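PDB 1Z6O: ferritin light chain from Trichoplusia ni, which probably facilitates nucleation of the ferrihydrite core in a ferritin shell, shared with heavy chains, that stores iron in soluble, non-toxic form. Local coordinates for residues 159-162 and 163-166; 165-168 and 169-173; 62-65 and 66-69; 75-78 and 79-83; 34-37 and 38-41. All coordinates share one frame; numbering follows the deposited sequence.

Overall arrangement
Contacts 1 and 2 overlap on helix 157-190, their centres about 9 Å apart, and share Glu165 and Glu166; both reach the iron ion, while contact 1 also supplies ligands to a calcium ion. Contact 5, at the start of helix 37-61, packs directly on contact 1: CG2 of Ile159 lies 3.8 Å from CG2 of Val37. Contact 4 is on helix 70-96, its centre about 15 Å from that of contact 2. Contact 3, the turn joining helices 37-61 and 70-96, meets contact 4 where CE1 of Phe62 touches CE1 of Phe76 at 4.0 Å; its centre is about 37 Å from that of contact 1, on the opposite side of the chain's centre.

Contact 1: 159-162 and 163-166; sequences IAQY and LEEE. With CA (calcium ion), chain Z; FE (Fe (III) ion), chain Y.
Leu163 packs its CD1 against CG2 of Ile159 at 3.9 Å, one turn back on the same helix, and its N-H bonds to Ile159 O. The same i to i+4 backbone bonding carries on through Glu164, Glu165 and Glu166. At Glu164, CG is set anti to the carbonyl carbon (chi1 -72°) and passes 3.1 Å from Ala160 O; the extended remainder then delivers OE1 to calcium at 2.2 Å. OE1 of Gln161 binds the same ion at 2.5 Å. The amide and carboxylate planes stand 81° apart; the shared ion is what lets Gln161 OE1 and Glu164 OE1 lie 3.2 Å from each other. The other carboxylate oxygen of Glu164 is bonded to His144. Two further copies of the light chain bring the same pair of oxygens, giving six ligands in the arrangement of a ferritin threefold channel. Glu165 comes next: its chain bends at chi2 (-79°), CG lies 3.5 Å from Gln161 NE2, and OE2 reaches iron at 2.2 Å, joined there by Glu165 of the two neighbouring light chains. NE2 of Gln161 finds its main partner in Glu169 of the second subunit. Glu166 lays CG 3.7 Å from CE1 of the Tyr162 ring before its carboxylate leads away, while Tyr162 OH is bonded to Asp89.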
loop_
_atom_site.group_PDB
_atom_site.type_symbol
_atom_site.label_atom_id
_atom_site.label_comp_id
_atom_site.label_asym_id
_atom_site.label_seq_id
_atom_site.Cartn_x
_atom_site.Cartn_y
_atom_site.Cartn_z
ATOM N N ILE A 159 -32.348 -38.453 -12.676
ATOM C CA ILE A 159 -33.516 -37.584 -12.494
ATOM C C ILE A 159 -33.810 -37.448 -10.993
ATOM O O ILE A 159 -34.132 -36.363 -10.506
ATOM C CB ILE A 159 -34.782 -38.164 -13.184
ATOM C CG1 ILE A 159 -34.605 -38.153 -14.708
ATOM C CG2 ILE A 159 -36.023 -37.353 -12.767
ATOM C CD1 ILE A 159 -34.322 -36.754 -15.303
ATOM N N ALA A 160 -33.701 -38.548 -10.252
ATOM C CA ALA A 160 -33.958 -38.491 -8.811
ATOM C C ALA A 160 -33.017 -37.510 -8.094
ATOM O O ALA A 160 -33.464 -36.680 -7.299
ATOM C CB ALA A 160 -33.829 -39.892 -8.193
ATOM N N GLN A 161 -31.717 -37.600 -8.375
ATOM C CA GLN A 161 -30.741 -36.716 -7.727
ATOM C C GLN A 161 -30.947 -35.266 -8.178
ATOM O O GLN A 161 -30.785 -34.338 -7.383
ATOM C CB GLN A 161 -29.305 -37.180 -8.043
ATOM C CG GLN A 161 -28.211 -36.165 -7.659
ATOM C CD GLN A 161 -27.860 -36.113 -6.160
ATOM O OE1 GLN A 161 -28.617 -36.558 -5.280
ATOM N NE2 GLN A 161 -26.696 -35.543 -5.870
ATOM N N TYR A 162 -31.291 -35.070 -9.449
ATOM C CA TYR A 162 -31.558 -33.717 -9.960
ATOM C C TYR A 162 -32.726 -33.100 -9.167
ATOM O O TYR A 162 -32.648 -31.955 -8.709
ATOM C CB TYR A 162 -31.914 -33.784 -11.453
ATOM C CG TYR A 162 -32.455 -32.491 -12.035
ATOM C CD1 TYR A 162 -31.700 -31.317 -12.017
ATOM C CD2 TYR A 162 -33.709 -32.456 -12.640
ATOM C CE1 TYR A 162 -32.192 -30.127 -12.598
ATOM C CE2 TYR A 162 -34.203 -31.284 -13.223
ATOM C CZ TYR A 162 -33.442 -30.131 -13.196
ATOM O OH TYR A 162 -33.949 -28.988 -13.769
ATOM N N LEU A 163 -33.808 -33.856 -8.992
ATOM C CA LEU A 163 -34.951 -33.349 -8.231
ATOM C C LEU A 163 -34.572 -33.104 -6.770
ATOM O O LEU A 163 -34.951 -32.087 -6.188
ATOM C CB LEU A 163 -36.129 -34.335 -8.293
ATOM C CG LEU A 163 -36.778 -34.485 -9.678
ATOM C CD1 LEU A 163 -37.751 -35.668 -9.664
ATOM C CD2 LEU A 163 -37.504 -33.173 -10.048
ATOM N N GLU A 164 -33.826 -34.032 -6.178
ATOM C CA GLU A 164 -33.413 -33.897 -4.784
ATOM C C GLU A 164 -32.607 -32.629 -4.553
ATOM O O GLU A 164 -32.874 -31.875 -3.621
ATOM C CB GLU A 164 -32.569 -35.112 -4.351
ATOM C CG GLU A 164 -33.410 -36.389 -4.186
ATOM C CD GLU A 164 -32.581 -37.661 -4.026
ATOM O OE1 GLU A 164 -31.342 -37.584 -3.880
ATOM O OE2 GLU A 164 -33.180 -38.755 -4.050
ATOM N N GLU A 165 -31.631 -32.396 -5.421
ATOM C CA GLU A 165 -30.740 -31.249 -5.295
ATOM C C GLU A 165 -31.318 -29.892 -5.693
ATOM O O GLU A 165 -31.123 -28.895 -5.002
ATOM C CB GLU A 165 -29.489 -31.485 -6.145
ATOM C CG GLU A 165 -28.604 -32.630 -5.688
ATOM C CD GLU A 165 -27.731 -32.235 -4.515
ATOM O OE1 GLU A 165 -27.436 -31.029 -4.399
ATOM O OE2 GLU A 165 -27.326 -33.119 -3.728
ATOM N N GLU A 166 -32.025 -29.853 -6.811
ATOM C CA GLU A 166 -32.529 -28.587 -7.324
ATOM C C GLU A 166 -33.930 -28.177 -6.931
ATOM O O GLU A 166 -34.293 -27.017 -7.097
ATOM C CB GLU A 166 -32.434 -28.599 -8.854
ATOM C CG GLU A 166 -31.029 -28.841 -9.368
ATOM C CD GLU A 166 -30.048 -27.802 -8.855
ATOM O OE1 GLU A 166 -30.332 -26.591 -9.001
ATOM O OE2 GLU A 166 -28.996 -28.194 -8.305
HETATM CA CA CA Z . -29.231 -37.687 -3.100
HETATM FE FE FE Y . -25.441 -32.769 -2.675
#

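Contact 2: 165-168 and 169-173; sequences EEFI and EDHAE. With FE (Fe (III) ion), chain Y.
The imidazole of His171 lies with one face over the carbonyl oxygen of Phe167, which sits 3.2 Å above the ring plane and off-centre toward the rim. What brings it there is the first torsion of His171, chi1 -76°, which folds CG back beside its own backbone N and over the preceding turn; CE1 then touches CB of Phe167 at 3.7 Å. The same carbonyl accepts the His171 N-H at 3.0 Å, so the oxygen that takes the helix bond also lies against the ring face. A wider pi-type turn at 165-168 interrupts helix 157-190 here, one of the helices of the ferritin four-helix bundle. The phenyl group of Phe167 turns away into that bundle, where Lys86 makes a cation-pi contact with it. Ile168 likewise points its side chain to helix 122-148. Elsewhere on the helix, Glu169 runs extended beyond CG (chi2 -177°) back toward Glu165. Two waters bridge the two glutamates. One bonds to Glu165 OE1 at 2.6 Å and Glu169 OE2, also held by Gln161 of the third subunit, at 3.0 Å. The other bonds to Glu165 O at 2.9 Å and Glu169 OE1 at 2.7 Å. With OE1 of Glu165 and OE1 of Glu169 only 4.4 Å apart, the like charges are probably eased by the iron and these waters, and the second carboxylate would probably add to the negative potential near the metal.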
loop_
_atom_site.group_PDB
_atom_site.type_symbol
_atom_site.label_atom_id
_atom_site.label_comp_id
_atom_site.label_asym_id
_atom_site.label_seq_id
_atom_site.Cartn_x
_atom_site.Cartn_y
_atom_site.Cartn_z
ATOM N N GLU A 165 -31.631 -32.396 -5.421
ATOM C CA GLU A 165 -30.740 -31.249 -5.295
ATOM C C GLU A 165 -31.318 -29.892 -5.693
ATOM O O GLU A 165 -31.123 -28.895 -5.002
ATOM C CB GLU A 165 -29.489 -31.485 -6.145
ATOM C CG GLU A 165 -28.604 -32.630 -5.688
ATOM C CD GLU A 165 -27.731 -32.235 -4.515
ATOM O OE1 GLU A 165 -27.436 -31.029 -4.399
ATOM O OE2 GLU A 165 -27.326 -33.119 -3.728
ATOM N N GLU A 166 -32.025 -29.853 -6.811
ATOM C CA GLU A 166 -32.529 -28.587 -7.324
ATOM C C GLU A 166 -33.930 -28.177 -6.931
ATOM O O GLU A 166 -34.293 -27.017 -7.097
ATOM C CB GLU A 166 -32.434 -28.599 -8.854
ATOM C CG GLU A 166 -31.029 -28.841 -9.368
ATOM C CD GLU A 166 -30.048 -27.802 -8.855
ATOM O OE1 GLU A 166 -30.332 -26.591 -9.001
ATOM O OE2 GLU A 166 -28.996 -28.194 -8.305
ATOM N N PHE A 167 -34.726 -29.109 -6.420
ATOM C CA PHE A 167 -36.099 -28.770 -6.067
ATOM C C PHE A 167 -36.520 -29.135 -4.654
ATOM O O PHE A 167 -36.951 -28.289 -3.875
ATOM C CB PHE A 167 -37.074 -29.452 -7.040
ATOM C CG PHE A 167 -36.929 -28.983 -8.462
ATOM C CD1 PHE A 167 -35.957 -29.538 -9.300
ATOM C CD2 PHE A 167 -37.701 -27.924 -8.934
ATOM C CE1 PHE A 167 -35.751 -29.035 -10.594
ATOM C CE2 PHE A 167 -37.503 -27.411 -10.223
ATOM C CZ PHE A 167 -36.522 -27.970 -11.053
ATOM N N ILE A 168 -36.390 -30.416 -4.346
ATOM C CA ILE A 168 -36.836 -30.969 -3.081
ATOM C C ILE A 168 -36.293 -30.332 -1.801
ATOM O O ILE A 168 -37.066 -30.033 -0.889
ATOM C CB ILE A 168 -36.608 -32.500 -3.122
ATOM C CG1 ILE A 168 -37.593 -33.100 -4.142
ATOM C CG2 ILE A 168 -36.793 -33.130 -1.733
ATOM C CD1 ILE A 168 -37.326 -34.571 -4.507
ATOM N N GLU A 169 -34.989 -30.092 -1.724
ATOM C CA GLU A 169 -34.433 -29.487 -0.511
ATOM C C GLU A 169 -35.041 -28.122 -0.238
ATOM O O GLU A 169 -35.482 -27.839 0.874
ATOM C CB GLU A 169 -32.920 -29.309 -0.616
ATOM C CG GLU A 169 -32.144 -30.547 -0.968
ATOM C CD GLU A 169 -30.638 -30.294 -0.986
ATOM O OE1 GLU A 169 -30.212 -29.259 -1.549
ATOM O OE2 GLU A 169 -29.882 -31.134 -0.444
ATOM N N ASP A 170 -35.076 -27.274 -1.258
ATOM C CA ASP A 170 -35.607 -25.930 -1.076
ATOM C C ASP A 170 -37.110 -25.824 -0.886
ATOM O O ASP A 170 -37.580 -24.872 -0.265
ATOM C CB ASP A 170 -35.165 -25.032 -2.226
ATOM C CG ASP A 170 -33.654 -24.866 -2.276
ATOM O OD1 ASP A 170 -33.033 -24.742 -1.193
ATOM O OD2 ASP A 170 -33.089 -24.855 -3.394
ATOM N N HIS A 171 -37.872 -26.775 -1.418
ATOM C CA HIS A 171 -39.323 -26.735 -1.239
ATOM C C HIS A 171 -39.695 -26.744 0.242
ATOM O O HIS A 171 -40.598 -26.028 0.657
ATOM C CB HIS A 171 -39.997 -27.941 -1.917
ATOM C CG HIS A 171 -40.094 -27.825 -3.408
ATOM N ND1 HIS A 171 -40.224 -28.923 -4.233
ATOM C CD2 HIS A 171 -40.096 -26.740 -4.222
ATOM C CE1 HIS A 171 -40.301 -28.519 -5.492
ATOM N NE2 HIS A 171 -40.226 -27.199 -5.512
ATOM N N ALA A 172 -39.009 -27.558 1.039
ATOM C CA ALA A 172 -39.338 -27.645 2.464
ATOM C C ALA A 172 -39.183 -26.295 3.157
ATOM O O ALA A 172 -40.007 -25.916 3.981
ATOM C CB ALA A 172 -38.458 -28.699 3.155
ATOM N N GLU A 173 -38.128 -25.565 2.815
ATOM C CA GLU A 173 -37.895 -24.247 3.414
ATOM C C GLU A 173 -38.979 -23.250 3.015
ATOM O O GLU A 173 -39.487 -22.497 3.855
ATOM C CB GLU A 173 -36.539 -23.688 2.960
ATOM C CG GLU A 173 -35.327 -24.479 3.424
ATOM C CD GLU A 173 -35.149 -24.441 4.932
ATOM O OE1 GLU A 173 -35.450 -23.390 5.540
ATOM O OE2 GLU A 173 -34.695 -25.455 5.507
HETATM FE FE FE Y . -25.441 -32.769 -2.675
HETATM O O HOH W 1 -27.414 -30.317 -1.941
HETATM O O HOH W 2 -28.820 -28.051 -3.461
#

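Contact 3: 62-65 and 66-69; sequences FNNY and QTNR
Asn64 turns its OD1 onto the backbone that follows, an Asx turn closed weakly at Gln66 N, 2.8 Å from OD1, and more firmly at Thr67 N; it helps reverse the chain between helix 37-61 and helix 70-96. Among the hydrogen bonds, Asn64 OD1 accepts Thr67 N at 2.9 Å, the donor standing 37° out of the amide plane. Chi1 of 78° folds the amide of Asn64 back over the turn for this. Backbone bonds run from Asn68 N to Asn64 O and from Arg69 N to Phe62 O, and Gln66 NE2 bonds to Tyr65 OH at 3.1 Å. Packing is led by Gln66 CG, over one face of the Tyr65 ring in a CH-pi contact, 3.6 Å from the centroid. A leucine in place of Tyr65 would probably leave the Gln66 amide without that hydroxyl and less firmly fixed, and Trp14 of a heavy chain without its edge-to-face partner. A second heavy chain, through Thr166 and Arg158, bonds to the Asn68 side chain. One water joins Asn64 ND2, at 3.1 Å, to OE1 of Gln66.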
loop_
_atom_site.group_PDB
_atom_site.type_symbol
_atom_site.label_atom_id
_atom_site.label_comp_id
_atom_site.label_asym_id
_atom_site.label_seq_id
_atom_site.Cartn_x
_atom_site.Cartn_y
_atom_site.Cartn_z
ATOM N N PHE A 62 -50.457 -6.635 -5.646
ATOM C CA PHE A 62 -50.040 -6.037 -4.383
ATOM C C PHE A 62 -49.244 -4.756 -4.536
ATOM O O PHE A 62 -48.897 -4.111 -3.549
ATOM C CB PHE A 62 -49.283 -7.063 -3.528
ATOM C CG PHE A 62 -50.212 -8.026 -2.843
ATOM C CD1 PHE A 62 -50.394 -9.315 -3.333
ATOM C CD2 PHE A 62 -50.998 -7.595 -1.776
ATOM C CE1 PHE A 62 -51.360 -10.164 -2.772
ATOM C CE2 PHE A 62 -51.964 -8.429 -1.210
ATOM C CZ PHE A 62 -52.146 -9.715 -1.711
ATOM N N ASN A 63 -48.963 -4.382 -5.780
ATOM C CA ASN A 63 -48.251 -3.140 -6.034
ATOM C C ASN A 63 -49.203 -2.075 -6.613
ATOM O O ASN A 63 -48.740 -1.050 -7.122
ATOM C CB ASN A 63 -47.052 -3.385 -6.975
ATOM C CG ASN A 63 -46.089 -2.194 -7.038
ATOM O OD1 ASN A 63 -45.818 -1.540 -6.030
ATOM N ND2 ASN A 63 -45.555 -1.925 -8.227
ATOM N N ASN A 64 -50.523 -2.308 -6.563
ATOM C CA ASN A 64 -51.440 -1.262 -7.041
ATOM C C ASN A 64 -51.524 -0.216 -5.914
ATOM O O ASN A 64 -51.123 -0.498 -4.779
ATOM C CB ASN A 64 -52.829 -1.822 -7.504
ATOM C CG ASN A 64 -53.797 -2.156 -6.364
ATOM O OD1 ASN A 64 -54.018 -1.368 -5.452
ATOM N ND2 ASN A 64 -54.417 -3.328 -6.455
ATOM N N TYR A 65 -52.005 0.992 -6.206
ATOM C CA TYR A 65 -51.985 2.044 -5.183
ATOM C C TYR A 65 -52.883 1.837 -3.967
ATOM O O TYR A 65 -52.619 2.413 -2.912
ATOM C CB TYR A 65 -52.289 3.411 -5.821
ATOM C CG TYR A 65 -53.764 3.683 -5.960
ATOM C CD1 TYR A 65 -54.470 4.341 -4.946
ATOM C CD2 TYR A 65 -54.468 3.241 -7.081
ATOM C CE1 TYR A 65 -55.855 4.547 -5.051
ATOM C CE2 TYR A 65 -55.850 3.441 -7.195
ATOM C CZ TYR A 65 -56.531 4.094 -6.172
ATOM O OH TYR A 65 -57.890 4.281 -6.280
ATOM N N GLN A 66 -53.927 1.028 -4.103
ATOM C CA GLN A 66 -54.836 0.767 -2.984
ATOM C C GLN A 66 -54.274 -0.276 -2.027
ATOM O O GLN A 66 -54.351 -0.111 -0.812
ATOM C CB GLN A 66 -56.200 0.277 -3.484
ATOM C CG GLN A 66 -56.908 1.248 -4.393
ATOM C CD GLN A 66 -58.272 0.730 -4.843
ATOM O OE1 GLN A 66 -58.543 -0.471 -4.786
ATOM N NE2 GLN A 66 -59.122 1.635 -5.311
ATOM N N THR A 67 -53.725 -1.363 -2.567
ATOM C CA THR A 67 -53.146 -2.407 -1.716
ATOM C C THR A 67 -51.806 -1.914 -1.211
ATOM O O THR A 67 -51.549 -1.909 -0.004
ATOM C CB THR A 67 -52.973 -3.709 -2.503
ATOM O OG1 THR A 67 -52.238 -3.443 -3.710
ATOM C CG2 THR A 67 -54.351 -4.273 -2.863
ATOM N N ASN A 68 -50.953 -1.511 -2.150
ATOM C CA ASN A 68 -49.649 -0.941 -1.849
ATOM C C ASN A 68 -48.886 -1.691 -0.751
ATOM O O ASN A 68 -48.465 -1.090 0.240
ATOM C CB ASN A 68 -49.842 0.541 -1.449
ATOM C CG ASN A 68 -48.566 1.358 -1.572
ATOM O OD1 ASN A 68 -47.956 1.417 -2.636
ATOM N ND2 ASN A 68 -48.163 2.004 -0.483
ATOM N N ARG A 69 -48.712 -3.000 -0.933
ATOM C CA ARG A 69 -47.974 -3.826 0.031
ATOM C C ARG A 69 -46.662 -4.234 -0.631
ATOM O O ARG A 69 -46.585 -5.297 -1.258
ATOM C CB ARG A 69 -48.768 -5.085 0.373
ATOM C CG ARG A 69 -50.145 -4.847 0.980
ATOM C CD ARG A 69 -50.057 -4.264 2.394
ATOM N NE ARG A 69 -51.342 -4.366 3.084
ATOM C CZ ARG A 69 -51.654 -3.692 4.192
ATOM N NH1 ARG A 69 -50.774 -2.869 4.740
ATOM N NH2 ARG A 69 -52.862 -3.812 4.728
HETATM O O HOH W 3 -57.172 -3.291 -5.135
#

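Contact 4: 75-78 and 79-83; sequences LFKK and LSDEA
Glu82 folds back along the preceding turn onto Lys78. Its CB is 3.4 Å from Lys78 O, and its CG comes to 3.0 Å from that oxygen, which already accepts the Glu82 N-H. From there the chain is extended (chi2 -180°), so that CD lies over CG of Lys78 at 3.8 Å. At the tip the two oxygens part: OE1 forms a salt bridge with Lys174, whereas OE2 sits 3.4 Å from CE of Lys78 and 4.5 Å from its NZ, too far for a salt bridge. NZ of Lys78 pairs instead with the terminal carboxylate of Val212. An alanine at Glu82 would probably leave Lys174 without its charged mate and uncover the aliphatic stem of Lys78. On another flank of the helix, Lys77 NZ reaches Asp81 OD1 at 3.0 Å in a salt bridge, though the placing of that nitrogen is less sure; Arg68 of a heavy chain holds the same oxygen. Leu75 and Leu79 lie side by side, CD2 to CD1 3.7 Å. These leucines and Phe76 form the inward side of helix 70-96, Leu75 facing helix 122-148 and both Phe76 and Leu79 meeting helices 37-61 and 122-148.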
loop_
_atom_site.group_PDB
_atom_site.type_symbol
_atom_site.label_atom_id
_atom_site.label_comp_id
_atom_site.label_asym_id
_atom_site.label_seq_id
_atom_site.Cartn_x
_atom_site.Cartn_y
_atom_site.Cartn_z
ATOM N N LEU A 75 -42.440 -10.598 -2.184
ATOM C CA LEU A 75 -42.525 -12.037 -1.933
ATOM C C LEU A 75 -42.965 -12.750 -3.217
ATOM O O LEU A 75 -42.359 -13.745 -3.634
ATOM C CB LEU A 75 -43.533 -12.317 -0.800
ATOM C CG LEU A 75 -43.767 -13.781 -0.376
ATOM C CD1 LEU A 75 -44.399 -13.831 1.018
ATOM C CD2 LEU A 75 -44.687 -14.468 -1.373
ATOM N N PHE A 76 -44.016 -12.239 -3.852
ATOM C CA PHE A 76 -44.503 -12.864 -5.078
ATOM C C PHE A 76 -43.578 -12.682 -6.266
ATOM O O PHE A 76 -43.482 -13.558 -7.120
ATOM C CB PHE A 76 -45.903 -12.358 -5.420
ATOM C CG PHE A 76 -46.975 -13.028 -4.621
ATOM C CD1 PHE A 76 -47.595 -12.368 -3.562
ATOM C CD2 PHE A 76 -47.332 -14.349 -4.900
ATOM C CE1 PHE A 76 -48.564 -13.021 -2.782
ATOM C CE2 PHE A 76 -48.297 -15.010 -4.133
ATOM C CZ PHE A 76 -48.913 -14.342 -3.070
ATOM N N LYS A 77 -42.891 -11.550 -6.323
ATOM C CA LYS A 77 -41.966 -11.309 -7.422
ATOM C C LYS A 77 -40.817 -12.322 -7.337
ATOM O O LYS A 77 -40.341 -12.846 -8.353
ATOM C CB LYS A 77 -41.444 -9.872 -7.335
ATOM C CG LYS A 77 -40.346 -9.535 -8.327
ATOM C CD LYS A 77 -40.798 -9.707 -9.755
ATOM C CE LYS A 77 -39.705 -9.209 -10.698
ATOM N NZ LYS A 77 -39.942 -9.669 -12.078
ATOM N N LYS A 78 -40.371 -12.608 -6.120
ATOM C CA LYS A 78 -39.297 -13.580 -5.937
ATOM C C LYS A 78 -39.778 -14.983 -6.348
ATOM O O LYS A 78 -39.049 -15.723 -7.012
ATOM C CB LYS A 78 -38.830 -13.583 -4.481
ATOM C CG LYS A 78 -37.722 -14.587 -4.205
ATOM C CD LYS A 78 -37.168 -14.430 -2.796
ATOM C CE LYS A 78 -36.046 -15.427 -2.536
ATOM N NZ LYS A 78 -35.487 -15.293 -1.161
ATOM N N LEU A 79 -40.989 -15.355 -5.944
ATOM C CA LEU A 79 -41.547 -16.655 -6.338
ATOM C C LEU A 79 -41.661 -16.737 -7.866
ATOM O O LEU A 79 -41.410 -17.787 -8.464
ATOM C CB LEU A 79 -42.939 -16.860 -5.730
ATOM C CG LEU A 79 -43.001 -17.093 -4.213
ATOM C CD1 LEU A 79 -44.459 -17.296 -3.797
ATOM C CD2 LEU A 79 -42.164 -18.319 -3.836
ATOM N N SER A 80 -42.063 -15.634 -8.494
ATOM C CA SER A 80 -42.193 -15.595 -9.955
ATOM C C SER A 80 -40.838 -15.760 -10.640
ATOM O O SER A 80 -40.691 -16.574 -11.561
ATOM C CB SER A 80 -42.815 -14.261 -10.406
ATOM O OG SER A 80 -42.882 -14.207 -11.829
ATOM N N ASP A 81 -39.847 -14.982 -10.199
ATOM C CA ASP A 81 -38.510 -15.056 -10.789
ATOM C C ASP A 81 -37.911 -16.452 -10.616
ATOM O O ASP A 81 -37.261 -16.974 -11.526
ATOM C CB ASP A 81 -37.552 -14.033 -10.152
ATOM C CG ASP A 81 -37.898 -12.577 -10.505
ATOM O OD1 ASP A 81 -38.664 -12.322 -11.466
ATOM O OD2 ASP A 81 -37.376 -11.673 -9.816
ATOM N N GLU A 82 -38.104 -17.056 -9.449
ATOM C CA GLU A 82 -37.565 -18.397 -9.226
ATOM C C GLU A 82 -38.236 -19.432 -10.125
ATOM O O GLU A 82 -37.566 -20.301 -10.677
ATOM C CB GLU A 82 -37.723 -18.803 -7.753
ATOM C CG GLU A 82 -36.967 -17.844 -6.829
ATOM C CD GLU A 82 -37.072 -18.186 -5.345
ATOM O OE1 GLU A 82 -38.183 -18.527 -4.873
ATOM O OE2 GLU A 82 -36.035 -18.088 -4.648
ATOM N N ALA A 83 -39.554 -19.342 -10.272
ATOM C CA ALA A 83 -40.274 -20.292 -11.114
ATOM C C ALA A 83 -39.898 -20.105 -12.595
ATOM O O ALA A 83 -39.842 -21.078 -13.354
ATOM C CB ALA A 83 -41.788 -20.134 -10.913
#

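Contact 5: 34-37 and 38-41; sequences HGNV and ATEL
Asn36, the N-cap of helix 37-61, accepts Glu40 N on its backbone O at 2.8 Å, and CG of Glu40 packs on its CB at 4.0 Å. The carbonyl of Val37 accepts Leu41 N at 3.0 Å. With chi1 of Val37 at 67°, CG2 stands anti to the backbone N, which turns that branch inward to face Ile159. The Asn36 side chain makes no capping bond; waters take the N-H groups of Ala38 and Thr39. One water accepts Ala38 N at 3.1 Å and bonds to His34 O, a second accepts Thr39 N and donates to Gly35 O, and a third donates to both Asn36 OD1, at 2.9 Å, and Thr39 OG1, at 2.8 Å. These three waters add to the direct Asn36 O to Glu40 N bond in tying the loop to the first turn. Ala38 turns its methyl to Asp99, and the carboxylate of Glu40 is taken by Thr108 N and Ser107 OG. Inside the bundle, Val37 packs on Ile143 and Ala147 of helix 122-148 and on Ile159 of helix 157-190, while Leu41 reaches Ile159 and the Ile90, His93 and Val94 side of helix 70-96.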
loop_
_atom_site.group_PDB
_atom_site.type_symbol
_atom_site.label_atom_id
_atom_site.label_comp_id
_atom_site.label_asym_id
_atom_site.label_seq_id
_atom_site.Cartn_x
_atom_site.Cartn_y
_atom_site.Cartn_z
ATOM N N HIS A 34 -39.422 -46.198 -21.082
ATOM C CA HIS A 34 -40.310 -46.865 -20.136
ATOM C C HIS A 34 -40.802 -45.825 -19.146
ATOM O O HIS A 34 -40.092 -44.865 -18.852
ATOM C CB HIS A 34 -39.561 -47.961 -19.364
ATOM C CG HIS A 34 -39.008 -49.047 -20.230
ATOM N ND1 HIS A 34 -39.794 -50.044 -20.770
ATOM C CD2 HIS A 34 -37.747 -49.289 -20.662
ATOM C CE1 HIS A 34 -39.041 -50.852 -21.494
ATOM N NE2 HIS A 34 -37.795 -50.417 -21.446
ATOM N N GLY A 35 -42.014 -46.014 -18.636
ATOM C CA GLY A 35 -42.551 -45.089 -17.656
ATOM C C GLY A 35 -42.928 -43.706 -18.153
ATOM O O GLY A 35 -42.893 -43.412 -19.346
ATOM N N ASN A 36 -43.268 -42.841 -17.207
ATOM C CA ASN A 36 -43.699 -41.492 -17.520
ATOM C C ASN A 36 -42.733 -40.416 -17.053
ATOM O O ASN A 36 -43.088 -39.241 -17.065
ATOM C CB ASN A 36 -45.046 -41.224 -16.852
ATOM C CG ASN A 36 -46.114 -42.201 -17.288
ATOM O OD1 ASN A 36 -46.314 -42.421 -18.480
ATOM N ND2 ASN A 36 -46.811 -42.788 -16.321
ATOM N N VAL A 37 -41.527 -40.793 -16.647
ATOM C CA VAL A 37 -40.619 -39.781 -16.134
ATOM C C VAL A 37 -40.301 -38.677 -17.134
ATOM O O VAL A 37 -40.337 -37.504 -16.779
ATOM C CB VAL A 37 -39.296 -40.396 -15.600
ATOM C CG1 VAL A 37 -38.485 -40.987 -16.724
ATOM C CG2 VAL A 37 -38.475 -39.315 -14.904
ATOM N N ALA A 38 -40.019 -39.036 -18.384
ATOM C CA ALA A 38 -39.667 -38.022 -19.374
ATOM C C ALA A 38 -40.803 -37.045 -19.647
ATOM O O ALA A 38 -40.588 -35.829 -19.698
ATOM C CB ALA A 38 -39.206 -38.691 -20.677
ATOM N N THR A 39 -42.020 -37.551 -19.813
ATOM C CA THR A 39 -43.131 -36.644 -20.074
ATOM C C THR A 39 -43.490 -35.854 -18.818
ATOM O O THR A 39 -43.885 -34.689 -18.913
ATOM C CB THR A 39 -44.386 -37.405 -20.598
ATOM O OG1 THR A 39 -44.715 -38.457 -19.692
ATOM C CG2 THR A 39 -44.107 -38.009 -21.976
ATOM N N GLU A 40 -43.359 -36.467 -17.643
ATOM C CA GLU A 40 -43.669 -35.734 -16.406
ATOM C C GLU A 40 -42.693 -34.565 -16.204
ATOM O O GLU A 40 -43.083 -33.507 -15.715
ATOM C CB GLU A 40 -43.601 -36.659 -15.185
ATOM C CG GLU A 40 -44.771 -37.632 -15.105
ATOM C CD GLU A 40 -46.110 -36.924 -14.944
ATOM O OE1 GLU A 40 -47.113 -37.440 -15.487
ATOM O OE2 GLU A 40 -46.170 -35.865 -14.270
ATOM N N LEU A 41 -41.429 -34.755 -16.573
ATOM C CA LEU A 41 -40.460 -33.672 -16.416
ATOM C C LEU A 41 -40.852 -32.510 -17.333
ATOM O O LEU A 41 -40.757 -31.342 -16.952
ATOM C CB LEU A 41 -39.048 -34.165 -16.739
ATOM C CG LEU A 41 -37.939 -33.193 -16.309
ATOM C CD1 LEU A 41 -37.966 -33.030 -14.775
ATOM C CD2 LEU A 41 -36.573 -33.715 -16.778
HETATM O O HOH W 4 -39.811 -42.055 -19.230
HETATM O O HOH W 5 -42.047 -40.673 -20.475
HETATM O O HOH W 6 -45.249 -40.981 -20.807
#